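Local coordinates for protein O-methyltransferase (Coxiella burnetii, PDB 3TR6) that probably transfers methyl groups from S-adenosylmethionine to hydroxyl groups of its substrates, as a metal-containing member of the O-methyltransferase family, at residues 46-51 with 76-81; 71-76 with 94-99; 144-149 with 168-173. All coordinates share one frame; numbering follows the deposited sequence.

Contact 1 of 3, residues 46-51 with 76-81; sequences MQTAPE and GYSAIA. With SAH (S-adenosyl-L-homocysteine), chain C.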
loop_
_atom_site.group_PDB
_atom_site.type_symbol
_atom_site.label_atom_id
_atom_site.label_comp_id
_atom_site.label_asym_id
_atom_site.label_seq_id
_atom_site.Cartn_x
_atom_site.Cartn_y
_atom_site.Cartn_z
HETATM N N MSE A 46 -10.690 -17.120 9.017
HETATM C CA MSE A 46 -11.065 -15.715 8.897
HETATM C C MSE A 46 -10.021 -14.790 9.531
HETATM O O MSE A 46 -10.218 -13.579 9.618
HETATM C CB MSE A 46 -12.472 -15.454 9.461
HETATM C CG MSE A 46 -12.706 -15.919 10.892
HETATM SE SE MSE A 46 -14.570 -15.693 11.467
HETATM C CE MSE A 46 -15.361 -15.223 9.753
ATOM N N GLN A 47 -8.903 -15.368 9.955
ATOM C CA GLN A 47 -7.811 -14.590 10.523
ATOM C C GLN A 47 -7.102 -13.777 9.443
ATOM O O GLN A 47 -6.986 -14.211 8.291
ATOM C CB GLN A 47 -6.816 -15.503 11.236
ATOM C CG GLN A 47 -5.788 -14.769 12.079
ATOM C CD GLN A 47 -4.859 -15.718 12.813
ATOM O OE1 GLN A 47 -4.575 -16.815 12.335
ATOM N NE2 GLN A 47 -4.395 -15.306 13.987
ATOM N N THR A 48 -6.630 -12.593 9.819
ATOM C CA THR A 48 -5.957 -11.710 8.879
ATOM C C THR A 48 -4.652 -12.328 8.394
ATOM O O THR A 48 -3.878 -12.869 9.188
ATOM C CB THR A 48 -5.679 -10.328 9.511
ATOM O OG1 THR A 48 -6.920 -9.716 9.878
ATOM C CG2 THR A 48 -4.947 -9.422 8.532
ATOM N N ALA A 49 -4.420 -12.254 7.086
ATOM C CA ALA A 49 -3.184 -12.752 6.495
ATOM C C ALA A 49 -1.983 -12.000 7.063
ATOM O O ALA A 49 -2.001 -10.770 7.160
ATOM C CB ALA A 49 -3.231 -12.621 4.979
ATOM N N PRO A 50 -0.934 -12.738 7.449
ATOM C CA PRO A 50 0.257 -12.117 8.036
ATOM C C PRO A 50 0.781 -10.972 7.172
ATOM O O PRO A 50 1.153 -9.923 7.699
ATOM C CB PRO A 50 1.261 -13.268 8.074
ATOM C CG PRO A 50 0.418 -14.482 8.191
ATOM C CD PRO A 50 -0.822 -14.205 7.387
ATOM N N GLU A 51 0.789 -11.168 5.859
ATOM C CA GLU A 51 1.320 -10.163 4.946
ATOM C C GLU A 51 0.409 -8.942 4.838
ATOM O O GLU A 51 0.892 -7.821 4.680
ATOM C CB GLU A 51 1.590 -10.756 3.560
ATOM C CG GLU A 51 0.356 -11.253 2.827
ATOM C CD GLU A 51 0.055 -12.711 3.105
ATOM O OE1 GLU A 51 0.324 -13.174 4.228
ATOM O OE2 GLU A 51 -0.445 -13.400 2.193
ATOM N N GLY A 76 -7.554 -11.351 17.655
ATOM C CA GLY A 76 -6.800 -10.115 17.776
ATOM C C GLY A 76 -5.509 -9.975 16.990
ATOM O O GLY A 76 -4.616 -9.236 17.408
ATOM N N TYR A 77 -5.404 -10.656 15.852
ATOM C CA TYR A 77 -4.183 -10.590 15.049
ATOM C C TYR A 77 -3.940 -9.183 14.491
ATOM O O TYR A 77 -2.862 -8.612 14.665
ATOM C CB TYR A 77 -4.196 -11.626 13.915
ATOM C CG TYR A 77 -2.845 -11.809 13.249
ATOM C CD1 TYR A 77 -1.993 -12.842 13.625
ATOM C CD2 TYR A 77 -2.414 -10.938 12.256
ATOM C CE1 TYR A 77 -0.754 -13.008 13.024
ATOM C CE2 TYR A 77 -1.181 -11.094 11.652
ATOM C CZ TYR A 77 -0.355 -12.127 12.038
ATOM O OH TYR A 77 0.871 -12.274 11.431
ATOM N N SER A 78 -4.943 -8.625 13.821
ATOM C CA SER A 78 -4.806 -7.304 13.218
ATOM C C SER A 78 -4.716 -6.211 14.279
ATOM O O SER A 78 -4.015 -5.214 14.098
ATOM C CB SER A 78 -5.965 -7.023 12.259
ATOM O OG SER A 78 -7.217 -7.135 12.914
ATOM N N ALA A 79 -5.430 -6.406 15.386
ATOM C CA ALA A 79 -5.407 -5.456 16.490
ATOM C C ALA A 79 -4.004 -5.338 17.066
ATOM O O ALA A 79 -3.535 -4.242 17.367
ATOM C CB ALA A 79 -6.390 -5.875 17.570
ATOM N N ILE A 80 -3.339 -6.476 17.213
ATOM C CA ILE A 80 -1.983 -6.515 17.745
ATOM C C ILE A 80 -0.956 -6.068 16.707
ATOM O O ILE A 80 0.017 -5.391 17.035
ATOM C CB ILE A 80 -1.626 -7.924 18.245
ATOM C CG1 ILE A 80 -2.509 -8.294 19.441
ATOM C CG2 ILE A 80 -0.156 -8.004 18.609
ATOM C CD1 ILE A 80 -2.389 -9.739 19.874
ATOM N N ALA A 81 -1.178 -6.452 15.453
ATOM C CA ALA A 81 -0.285 -6.060 14.370
ATOM C C ALA A 81 -0.186 -4.542 14.298
ATOM O O ALA A 81 0.911 -3.979 14.249
ATOM C CB ALA A 81 -0.773 -6.624 13.049
HETATM N N SAH C . -9.236 -8.872 11.952
HETATM C CA SAH C . -9.492 -10.156 12.542
HETATM C CB SAH C . -10.522 -10.940 11.746
HETATM C CG SAH C . -11.872 -11.136 12.396
HETATM S SD SAH C . -13.022 -12.235 11.583
HETATM C C SAH C . -8.226 -10.938 12.616
HETATM O O SAH C . -8.282 -12.190 12.762
HETATM O OXT SAH C . -7.109 -10.366 12.534
HETATM C "C5'" SAH C . -14.696 -11.690 11.882
HETATM C "C4'" SAH C . -15.026 -11.305 13.222
HETATM O "O4'" SAH C . -16.185 -10.401 13.202
HETATM C "C3'" SAH C . -15.435 -12.483 14.014
HETATM O "O3'" SAH C . -14.629 -12.587 15.114
HETATM C "C2'" SAH C . -16.823 -12.215 14.422
HETATM O "O2'" SAH C . -17.040 -12.631 15.712
HETATM C "C1'" SAH C . -16.927 -10.737 14.333
HETATM N N9 SAH C . -18.277 -10.191 14.227
HETATM C C8 SAH C . -19.315 -10.723 13.563
HETATM N N7 SAH C . -20.366 -9.901 13.715
HETATM C C5 SAH C . -19.998 -8.849 14.472
HETATM C C6 SAH C . -20.659 -7.712 14.946
HETATM N N6 SAH C . -22.035 -7.483 14.637
HETATM N N1 SAH C . -19.976 -6.833 15.700
HETATM C C2 SAH C . -18.687 -7.033 16.001
HETATM N N3 SAH C . -18.026 -8.114 15.565
HETATM C C4 SAH C . -18.655 -9.032 14.803
HETATM O O HOH W 1 2.770 -9.715 10.329
#
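Tyr77 lies against residues 47-50, the loop that leads into helix 50-63. CB of Tyr77 starts beside the S-adenosyl-L-homocysteine carboxylate, 3.5 Å from the ligand's OXT. With CG anti to the backbone N (chi1 -167°), the ring is carried along residues 47-50. CD1 of Tyr77 meets the amide NE2 of Gln47 at 3.5 Å, the amide plane standing steeply against the ring. Farther round, the carbonyl O of Thr48 lies 3.9 Å above one face of the Tyr77 ring, offset toward the rim. At the tip, OH of Tyr77 packs against CB of Pro50 at 3.5 Å; the hydroxyl finds its main polar partner in Glu26. A long aromatic chain with a polar end suits this place, since it spans the loop and still satisfies its oxygen.

Beside the ring, Thr48 and Ser78 grip the amino acid end of the ligand. OG1 of Thr48 donates to OXT of the ligand at 2.7 Å, and the backbone N of Ser78 reaches the same oxygen at 3.1 Å. OG of Ser78 accepts from the ligand's amino N at 2.8 Å and is also bonded to Asp70. The N-terminal end of helix 77-83 would favour a carboxylate here. The contact joins the starts of helices 50-63 and 77-83 under helix 28-40, which packs on Gln47, Pro50 and Tyr77, beside strand 141-146, whose Tyr145 bonds to Thr48.

Contact 2 of 3, residues 71-76 with 94-99; sequences IGTFTG and TCDVDE. With SAH (S-adenosyl-L-homocysteine), chain C.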
loop_
_atom_site.group_PDB
_atom_site.type_symbol
_atom_site.label_atom_id
_atom_site.label_comp_id
_atom_site.label_asym_id
_atom_site.label_seq_id
_atom_site.Cartn_x
_atom_site.Cartn_y
_atom_site.Cartn_z
ATOM N N ILE A 71 -12.244 -3.121 13.551
ATOM C CA ILE A 71 -13.559 -3.755 13.513
ATOM C C ILE A 71 -13.473 -5.243 13.162
ATOM O O ILE A 71 -13.216 -5.608 12.013
ATOM C CB ILE A 71 -14.495 -3.046 12.521
ATOM C CG1 ILE A 71 -14.566 -1.548 12.835
ATOM C CG2 ILE A 71 -15.879 -3.664 12.565
ATOM C CD1 ILE A 71 -15.519 -0.782 11.940
ATOM N N GLY A 72 -13.693 -6.094 14.161
ATOM C CA GLY A 72 -13.586 -7.532 13.990
ATOM C C GLY A 72 -12.326 -8.073 14.640
ATOM O O GLY A 72 -11.315 -8.284 13.972
ATOM N N THR A 73 -12.393 -8.308 15.946
ATOM C CA THR A 73 -11.220 -8.691 16.723
ATOM C C THR A 73 -10.767 -10.123 16.465
ATOM O O THR A 73 -9.577 -10.384 16.294
ATOM C CB THR A 73 -11.483 -8.562 18.236
ATOM O OG1 THR A 73 -12.184 -7.342 18.504
ATOM C CG2 THR A 73 -10.175 -8.582 19.010
ATOM N N PHE A 74 -11.724 -11.047 16.450
ATOM C CA PHE A 74 -11.411 -12.468 16.453
ATOM C C PHE A 74 -10.427 -12.739 17.588
ATOM O O PHE A 74 -10.696 -12.400 18.735
ATOM C CB PHE A 74 -10.825 -12.906 15.111
ATOM C CG PHE A 74 -10.807 -14.396 14.917
ATOM C CD1 PHE A 74 -11.647 -15.215 15.658
ATOM C CD2 PHE A 74 -9.941 -14.980 14.004
ATOM C CE1 PHE A 74 -11.630 -16.590 15.488
ATOM C CE2 PHE A 74 -9.918 -16.354 13.826
ATOM C CZ PHE A 74 -10.766 -17.161 14.571
ATOM N N THR A 75 -9.283 -13.336 17.273
ATOM C CA THR A 75 -8.264 -13.582 18.288
ATOM C C THR A 75 -7.229 -12.458 18.321
ATOM O O THR A 75 -6.163 -12.595 18.924
ATOM C CB THR A 75 -7.578 -14.948 18.102
ATOM O OG1 THR A 75 -6.982 -15.018 16.803
ATOM C CG2 THR A 75 -8.593 -16.076 18.255
ATOM N N GLY A 76 -7.554 -11.351 17.655
ATOM C CA GLY A 76 -6.800 -10.115 17.776
ATOM C C GLY A 76 -5.509 -9.975 16.990
ATOM O O GLY A 76 -4.616 -9.236 17.408
ATOM N N THR A 94 -10.708 -2.168 19.632
ATOM C CA THR A 94 -11.043 -3.297 18.780
ATOM C C THR A 94 -12.446 -3.807 19.091
ATOM O O THR A 94 -12.837 -3.911 20.252
ATOM C CB THR A 94 -10.005 -4.428 18.919
ATOM O OG1 THR A 94 -10.385 -5.534 18.094
ATOM C CG2 THR A 94 -9.888 -4.886 20.365
ATOM N N CYS A 95 -13.202 -4.118 18.045
ATOM C CA CYS A 95 -14.606 -4.463 18.202
ATOM C C CYS A 95 -14.896 -5.908 17.830
ATOM O O CYS A 95 -14.414 -6.412 16.819
ATOM C CB CYS A 95 -15.475 -3.543 17.346
ATOM S SG CYS A 95 -15.112 -1.794 17.534
ATOM N N ASP A 96 -15.699 -6.562 18.659
ATOM C CA ASP A 96 -16.194 -7.895 18.365
ATOM C C ASP A 96 -17.355 -8.190 19.301
ATOM O O ASP A 96 -17.616 -7.434 20.237
ATOM C CB ASP A 96 -15.087 -8.940 18.526
ATOM C CG ASP A 96 -15.313 -10.171 17.660
ATOM O OD1 ASP A 96 -16.448 -10.692 17.640
ATOM O OD2 ASP A 96 -14.358 -10.613 16.987
ATOM N N VAL A 97 -18.054 -9.288 19.047
ATOM C CA VAL A 97 -19.188 -9.667 19.873
ATOM C C VAL A 97 -18.945 -11.043 20.488
ATOM O O VAL A 97 -19.738 -11.523 21.297
ATOM C CB VAL A 97 -20.483 -9.687 19.050
ATOM C CG1 VAL A 97 -20.495 -10.890 18.123
ATOM C CG2 VAL A 97 -21.699 -9.695 19.964
ATOM N N ASP A 98 -17.834 -11.666 20.108
ATOM C CA ASP A 98 -17.524 -13.025 20.539
ATOM C C ASP A 98 -16.575 -13.035 21.734
ATOM O O ASP A 98 -15.448 -12.548 21.647
ATOM C CB ASP A 98 -16.922 -13.818 19.373
ATOM C CG ASP A 98 -16.751 -15.292 19.693
ATOM O OD1 ASP A 98 -17.749 -16.038 19.609
ATOM O OD2 ASP A 98 -15.618 -15.708 20.018
ATOM N N GLU A 99 -17.032 -13.604 22.846
ATOM C CA GLU A 99 -16.256 -13.603 24.083
ATOM C C GLU A 99 -15.082 -14.573 24.050
ATOM O O GLU A 99 -13.998 -14.262 24.544
ATOM C CB GLU A 99 -17.151 -13.934 25.275
ATOM C CG GLU A 99 -18.387 -13.070 25.370
ATOM C CD GLU A 99 -19.107 -13.236 26.691
ATOM O OE1 GLU A 99 -18.651 -14.058 27.517
ATOM O OE2 GLU A 99 -20.125 -12.542 26.904
HETATM N N SAH C . -9.236 -8.872 11.952
HETATM C CA SAH C . -9.492 -10.156 12.542
HETATM C CB SAH C . -10.522 -10.940 11.746
HETATM C CG SAH C . -11.872 -11.136 12.396
HETATM S SD SAH C . -13.022 -12.235 11.583
HETATM C C SAH C . -8.226 -10.938 12.616
HETATM O O SAH C . -8.282 -12.190 12.762
HETATM O OXT SAH C . -7.109 -10.366 12.534
HETATM C "C5'" SAH C . -14.696 -11.690 11.882
HETATM C "C4'" SAH C . -15.026 -11.305 13.222
HETATM O "O4'" SAH C . -16.185 -10.401 13.202
HETATM C "C3'" SAH C . -15.435 -12.483 14.014
HETATM O "O3'" SAH C . -14.629 -12.587 15.114
HETATM C "C2'" SAH C . -16.823 -12.215 14.422
HETATM O "O2'" SAH C . -17.040 -12.631 15.712
HETATM C "C1'" SAH C . -16.927 -10.737 14.333
HETATM N N9 SAH C . -18.277 -10.191 14.227
HETATM C C8 SAH C . -19.315 -10.723 13.563
HETATM N N7 SAH C . -20.366 -9.901 13.715
HETATM C C5 SAH C . -19.998 -8.849 14.472
HETATM C C6 SAH C . -20.659 -7.712 14.946
HETATM N N6 SAH C . -22.035 -7.483 14.637
HETATM N N1 SAH C . -19.976 -6.833 15.700
HETATM C C2 SAH C . -18.687 -7.033 16.001
HETATM N N3 SAH C . -18.026 -8.114 15.565
HETATM C C4 SAH C . -18.655 -9.032 14.803
#
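Ile71 pairs with Cys95 in a parallel bridge, both side chains on one face of the sheet, where helix 125-133 packs over them. Gly72 follows, its N donating to the carbonyl O of Cys95 at 2.8 Å. Its backbone angles would jam a side chain against the preceding carbonyl, hence glycine; its own O weakly accepts from the amino N of S-adenosyl-L-homocysteine. Thr73, which opens a type II' turn ending at Gly76, directs its side chain to strand 91-96. Its OG1 lies 2.6 Å from OG1 of Thr94, which is also bonded to Asp70, and its methyl CG2 nears CG2 of Thr94; threonine offers both a polar and an apolar arm. Phe74 N meets OD2 of Asp96 at 2.7 Å, nearly along the C-O bond, while its ring presents an edge to the ligand's carboxylate O.

Asp96 joins the loop to the ribose. OD2 of Asp96 also accepts from O3' of the ligand at 2.7 Å, and its OD1 from O2' of the ligand at 2.8 Å. Two backbone donors hold OD1 as well: Val97 N on the anti lone pair and Asp98 N from above the carboxylate plane, closing an Asx turn. Thus fixed, the carboxylate can read both ribose hydroxyls, and the N-H groups would be expected to stabilise its charge.

Contact 3 of 3, residues 144-149 with 168-173; sequences IYIDAD and GLIAVD. With NI (nickel (II) ion), chain B; SAH (S-adenosyl-L-homocysteine), chain C.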
loop_
_atom_site.group_PDB
_atom_site.type_symbol
_atom_site.label_atom_id
_atom_site.label_comp_id
_atom_site.label_asym_id
_atom_site.label_seq_id
_atom_site.Cartn_x
_atom_site.Cartn_y
_atom_site.Cartn_z
ATOM N N ILE A 144 -9.158 3.282 10.190
ATOM C CA ILE A 144 -10.158 2.288 10.560
ATOM C C ILE A 144 -10.074 1.038 9.671
ATOM O O ILE A 144 -10.137 1.128 8.443
ATOM C CB ILE A 144 -11.584 2.876 10.523
ATOM C CG1 ILE A 144 -11.691 4.070 11.473
ATOM C CG2 ILE A 144 -12.608 1.825 10.905
ATOM C CD1 ILE A 144 -13.058 4.744 11.478
ATOM N N TYR A 145 -9.929 -0.122 10.306
ATOM C CA TYR A 145 -9.834 -1.397 9.602
ATOM C C TYR A 145 -11.125 -2.189 9.764
ATOM O O TYR A 145 -11.474 -2.607 10.870
ATOM C CB TYR A 145 -8.641 -2.199 10.127
ATOM C CG TYR A 145 -8.468 -3.576 9.514
ATOM C CD1 TYR A 145 -8.407 -3.748 8.138
ATOM C CD2 TYR A 145 -8.330 -4.699 10.320
ATOM C CE1 TYR A 145 -8.234 -5.010 7.581
ATOM C CE2 TYR A 145 -8.154 -5.957 9.780
ATOM C CZ TYR A 145 -8.108 -6.112 8.411
ATOM O OH TYR A 145 -7.932 -7.375 7.880
ATOM N N ILE A 146 -11.831 -2.383 8.654
ATOM C CA ILE A 146 -13.127 -3.050 8.665
ATOM C C ILE A 146 -13.000 -4.513 8.262
ATOM O O ILE A 146 -12.722 -4.821 7.104
ATOM C CB ILE A 146 -14.110 -2.366 7.705
ATOM C CG1 ILE A 146 -14.268 -0.884 8.066
ATOM C CG2 ILE A 146 -15.446 -3.098 7.709
ATOM C CD1 ILE A 146 -15.072 -0.094 7.064
ATOM N N ASP A 147 -13.221 -5.412 9.217
ATOM C CA ASP A 147 -13.032 -6.840 8.981
ATOM C C ASP A 147 -13.919 -7.693 9.895
ATOM O O ASP A 147 -13.438 -8.582 10.600
ATOM C CB ASP A 147 -11.551 -7.198 9.150
ATOM C CG ASP A 147 -11.250 -8.630 8.780
ATOM O OD1 ASP A 147 -10.158 -9.121 9.140
ATOM O OD2 ASP A 147 -12.106 -9.267 8.132
ATOM N N ALA A 148 -15.218 -7.416 9.875
ATOM C CA ALA A 148 -16.181 -8.167 10.677
ATOM C C ALA A 148 -17.228 -8.840 9.790
ATOM O O ALA A 148 -16.906 -9.356 8.722
ATOM C CB ALA A 148 -16.846 -7.255 11.696
ATOM N N ASP A 149 -18.479 -8.842 10.234
ATOM C CA ASP A 149 -19.560 -9.406 9.431
ATOM C C ASP A 149 -19.707 -8.635 8.121
ATOM O O ASP A 149 -19.897 -7.419 8.125
ATOM C CB ASP A 149 -20.880 -9.423 10.214
ATOM C CG ASP A 149 -21.161 -8.107 10.925
ATOM O OD1 ASP A 149 -20.277 -7.622 11.663
ATOM O OD2 ASP A 149 -22.270 -7.556 10.746
ATOM N N GLY A 168 -7.933 10.846 6.806
ATOM C CA GLY A 168 -7.986 9.570 7.495
ATOM C C GLY A 168 -8.113 8.423 6.510
ATOM O O GLY A 168 -8.424 8.638 5.335
ATOM N N LEU A 169 -7.882 7.201 6.981
ATOM C CA LEU A 169 -7.850 6.046 6.088
ATOM C C LEU A 169 -8.770 4.896 6.502
ATOM O O LEU A 169 -8.733 4.433 7.642
ATOM C CB LEU A 169 -6.418 5.528 5.945
ATOM C CG LEU A 169 -6.228 4.399 4.937
ATOM C CD1 LEU A 169 -6.468 4.909 3.520
ATOM C CD2 LEU A 169 -4.843 3.773 5.062
ATOM N N ILE A 170 -9.591 4.439 5.560
ATOM C CA ILE A 170 -10.366 3.215 5.735
ATOM C C ILE A 170 -9.680 2.056 5.020
ATOM O O ILE A 170 -9.333 2.164 3.846
ATOM C CB ILE A 170 -11.784 3.336 5.150
ATOM C CG1 ILE A 170 -12.591 4.397 5.895
ATOM C CG2 ILE A 170 -12.498 1.998 5.220
ATOM C CD1 ILE A 170 -13.916 4.700 5.254
ATOM N N ALA A 171 -9.485 0.951 5.730
ATOM C CA ALA A 171 -8.986 -0.275 5.121
ATOM C C ALA A 171 -10.059 -1.358 5.204
ATOM O O ALA A 171 -10.570 -1.648 6.282
ATOM C CB ALA A 171 -7.709 -0.727 5.797
ATOM N N VAL A 172 -10.407 -1.944 4.063
ATOM C CA VAL A 172 -11.441 -2.973 4.020
ATOM C C VAL A 172 -10.879 -4.286 3.489
ATOM O O VAL A 172 -10.313 -4.330 2.399
ATOM C CB VAL A 172 -12.634 -2.538 3.145
ATOM C CG1 VAL A 172 -13.727 -3.601 3.157
ATOM C CG2 VAL A 172 -13.179 -1.199 3.621
ATOM N N ASP A 173 -11.041 -5.355 4.261
ATOM C CA ASP A 173 -10.554 -6.669 3.860
ATOM C C ASP A 173 -11.631 -7.456 3.112
ATOM O O ASP A 173 -12.812 -7.109 3.160
ATOM C CB ASP A 173 -10.081 -7.453 5.085
ATOM C CG ASP A 173 -9.353 -8.734 4.718
ATOM O OD1 ASP A 173 -9.005 -8.912 3.530
ATOM O OD2 ASP A 173 -9.115 -9.557 5.625
HETATM NI NI NI B . -10.683 -11.033 6.907
HETATM N N SAH C . -9.236 -8.872 11.952
HETATM C CA SAH C . -9.492 -10.156 12.542
HETATM C CB SAH C . -10.522 -10.940 11.746
HETATM C CG SAH C . -11.872 -11.136 12.396
HETATM S SD SAH C . -13.022 -12.235 11.583
HETATM C C SAH C . -8.226 -10.938 12.616
HETATM O O SAH C . -8.282 -12.190 12.762
HETATM O OXT SAH C . -7.109 -10.366 12.534
HETATM C "C5'" SAH C . -14.696 -11.690 11.882
HETATM C "C4'" SAH C . -15.026 -11.305 13.222
HETATM O "O4'" SAH C . -16.185 -10.401 13.202
HETATM C "C3'" SAH C . -15.435 -12.483 14.014
HETATM O "O3'" SAH C . -14.629 -12.587 15.114
HETATM C "C2'" SAH C . -16.823 -12.215 14.422
HETATM O "O2'" SAH C . -17.040 -12.631 15.712
HETATM C "C1'" SAH C . -16.927 -10.737 14.333
HETATM N N9 SAH C . -18.277 -10.191 14.227
HETATM C C8 SAH C . -19.315 -10.723 13.563
HETATM N N7 SAH C . -20.366 -9.901 13.715
HETATM C C5 SAH C . -19.998 -8.849 14.472
HETATM C C6 SAH C . -20.659 -7.712 14.946
HETATM N N6 SAH C . -22.035 -7.483 14.637
HETATM N N1 SAH C . -19.976 -6.833 15.700
HETATM C C2 SAH C . -18.687 -7.033 16.001
HETATM N N3 SAH C . -18.026 -8.114 15.565
HETATM C C4 SAH C . -18.655 -9.032 14.803
HETATM O O HOH W 2 -14.860 -6.704 5.633
#
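Tyr145 and Asp173 lie side by side and point the same way, ring and carboxylate planes only 22° apart. With CG anti to the backbone N (chi1 178°), the tyrosine ring leans along its neighbour strand: CD1 of Tyr145 touches CB of Ala171 at 3.9 Å, and its OH packs on CB of Asp173 at 3.5 Å. The small methyl of Ala171 suits a place beside so broad a ring. The hydroxyl itself is bonded to Gln52, which also binds OD1 of Asp173, and to Thr48.

On the other face, Ile146 crosses Ile170 at a slant, its CD1 3.8 Å from CG2 of Ile170, and runs alongside Val172. These branched side chains suit strands, and Ile146 and Ile170 pack on Ser160 of helix 153-163. Backbone bonds from Ile144 N to Leu169 O, Ala171 N to Ile144 O and Ile146 N to Ala171 O join the parallel strands, with a weaker one from Asp173 N to Ile146 O.

At the strand ends, Asp147 and Asp173 also point the same way, but their carboxylates are turned 70° apart and converge on the nickel ion, bound by OD2 of Asp147 at 2.6 Å and OD2 of Asp173 at 2.5 Å. Asn174 completes the protein's share of the site. OD1 of Asp147 accepts from the amino N of S-adenosyl-L-homocysteine at 3.0 Å, linking it to the metal site. Such a site at the C-terminal edge of parallel strands is characteristic of the cation-dependent O-methyltransferases built on a Rossmann-like sheet.

From the N terminus, residues 46-51 lead into helix 50-63 and strand 67-71 before contact 1 closes a loop onto the start of helix 77-83. Contact 2 opens inside that loop and closes beyond it on strand 91-96, so the two cross; they share Gly76, and Phe74 packs on Gln47. Contact 3 follows in series, spanning helix 153-163 to join strands 141-146 and 168-173. Strand 67-71 stands between strands 91-96 and 141-146, and the backbone of Ile71 bonds to Tyr145 and Asp147, tying contact 2 to contact 3 within one sheet. All three contacts meet S-adenosyl-L-homocysteine, bound at the C-terminal ends of the parallel strands.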